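PDB 6J3A: gamma-glutamyltranspeptidase from Streptomyces lincolnensis, which probably cleaves or transfers gamma-glutamyl groups as a member of the N-terminal nucleophile hydrolase clan. Local coordinates for residues 444-449 with 456-461. Numbering follows the deposited sequence.
Sequences QSNPVV and LGTRLQ
Asn446 lays its side chain across the backbone of Leu456 and Gly457, and its amide ND2 donates to the carbonyl O of Leu456 at 3.1 Å. The bond is bent, 138° at the hydrogen, and the donor sits above the carbonyl plane instead of on a lone pair. CB of Asn446 also rests 3.4 Å from the same Leu456 O, so the oxygen is approached by both the root and the end of one side chain. Gly457 O is near ND2 as well, but the angle is too poor for a hydrogen bond. Beyond the two segments, Gly102 O accepts a weak bond from this ND2.

Thr458 packs beside the amide through its methyl: CG2 lies 3.5 Å from Asn446 ND2 and 3.8 Å from Ser445 CB. With OG1 set between the backbone N and the carbonyl carbon (chi1 57°), CG2 is the branch left to face these two residues. A water bridges Pro447 O and Leu456 N, donating to the former and accepting from the latter at 2.8 Å. The two segments come together only a few residues apart in the chain, while helix 220-229 packs against Val449 and Leu456. Within this buried loop pairing, the water takes the N-H of Leu456 and the Asn446 amide gives its C=O a bent, out-of-plane bond, so the polar link between the segments runs through one side-chain amide and a water rather than directly from backbone to backbone.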
# COMPACT_ATOMS: atom_id res chain seq x y z
N GLN A 444 -4.23 20.78 18.96
CA GLN A 444 -3.59 20.83 20.29
C GLN A 444 -3.00 22.20 20.63
O GLN A 444 -2.34 22.34 21.67
CB GLN A 444 -2.47 19.76 20.41
CG GLN A 444 -1.24 19.99 19.54
CD GLN A 444 -1.23 19.22 18.22
OE1 GLN A 444 -0.18 18.76 17.79
NE2 GLN A 444 -2.39 19.09 17.57
N SER A 445 -3.23 23.18 19.76
CA SER A 445 -2.59 24.51 19.88
C SER A 445 -3.50 25.75 19.73
O SER A 445 -3.02 26.87 19.91
CB SER A 445 -1.41 24.58 18.91
OG SER A 445 -0.45 23.57 19.21
N ASN A 446 -4.78 25.56 19.43
CA ASN A 446 -5.78 26.62 19.59
C ASN A 446 -7.14 26.03 19.93
O ASN A 446 -7.46 24.91 19.53
CB ASN A 446 -5.90 27.49 18.32
CG ASN A 446 -5.10 28.78 18.41
OD1 ASN A 446 -5.33 29.61 19.29
ND2 ASN A 446 -4.17 28.96 17.49
N PRO A 447 -7.95 26.79 20.67
CA PRO A 447 -9.31 26.32 20.89
C PRO A 447 -10.08 26.26 19.56
O PRO A 447 -9.89 27.10 18.69
CB PRO A 447 -9.90 27.41 21.79
CG PRO A 447 -9.17 28.65 21.38
CD PRO A 447 -7.77 28.17 21.14
N VAL A 448 -10.94 25.26 19.44
CA VAL A 448 -11.84 25.16 18.31
C VAL A 448 -12.72 26.40 18.19
O VAL A 448 -13.31 26.87 19.16
CB VAL A 448 -12.73 23.90 18.43
CG1 VAL A 448 -13.92 23.94 17.46
CG2 VAL A 448 -11.89 22.65 18.18
N VAL A 449 -12.81 26.91 16.97
CA VAL A 449 -13.80 27.91 16.61
C VAL A 449 -15.17 27.21 16.62
O VAL A 449 -15.48 26.45 15.70
CB VAL A 449 -13.53 28.53 15.22
CG1 VAL A 449 -14.54 29.64 14.92
CG2 VAL A 449 -12.09 29.06 15.12
N LEU A 456 -7.78 27.98 14.70
CA LEU A 456 -6.77 28.77 14.00
C LEU A 456 -5.36 28.18 14.14
O LEU A 456 -5.06 27.37 15.04
CB LEU A 456 -6.77 30.20 14.53
CG LEU A 456 -7.95 31.07 14.08
CD1 LEU A 456 -8.17 32.22 15.05
CD2 LEU A 456 -7.72 31.61 12.68
N GLY A 457 -4.49 28.63 13.23
CA GLY A 457 -3.12 28.15 13.14
C GLY A 457 -2.20 28.78 14.16
O GLY A 457 -2.65 29.53 15.03
N THR A 458 -0.92 28.46 14.06
CA THR A 458 0.10 28.96 14.99
C THR A 458 1.45 29.24 14.32
O THR A 458 2.50 29.07 14.95
CB THR A 458 0.34 27.94 16.12
OG1 THR A 458 0.73 26.68 15.54
CG2 THR A 458 -0.93 27.76 16.97
N ARG A 459 1.43 29.67 13.05
CA ARG A 459 2.67 29.76 12.27
C ARG A 459 3.52 30.99 12.59
O ARG A 459 4.73 30.96 12.40
CB ARG A 459 2.39 29.68 10.77
CG ARG A 459 3.59 29.30 9.88
CD ARG A 459 4.15 27.91 10.13
NE ARG A 459 3.13 26.88 9.98
CZ ARG A 459 3.32 25.57 10.13
NH1 ARG A 459 4.52 25.09 10.44
NH2 ARG A 459 2.30 24.74 9.98
N LEU A 460 2.90 32.05 13.10
CA LEU A 460 3.66 33.22 13.57
C LEU A 460 4.67 32.90 14.66
O LEU A 460 5.57 33.70 14.93
CB LEU A 460 2.74 34.36 14.02
CG LEU A 460 1.75 34.87 12.97
CD1 LEU A 460 0.90 35.99 13.51
CD2 LEU A 460 2.48 35.35 11.73
N GLN A 461 4.55 31.73 15.28
CA GLN A 461 5.53 31.26 16.26
C GLN A 461 6.96 31.20 15.74
O GLN A 461 7.90 31.22 16.53
CB GLN A 461 5.12 29.92 16.86
CG GLN A 461 5.48 28.68 16.06
CD GLN A 461 5.05 27.43 16.78
OE1 GLN A 461 5.75 26.94 17.67
NE2 GLN A 461 3.88 26.92 16.42
O HOH W 1 -8.72 29.14 17.04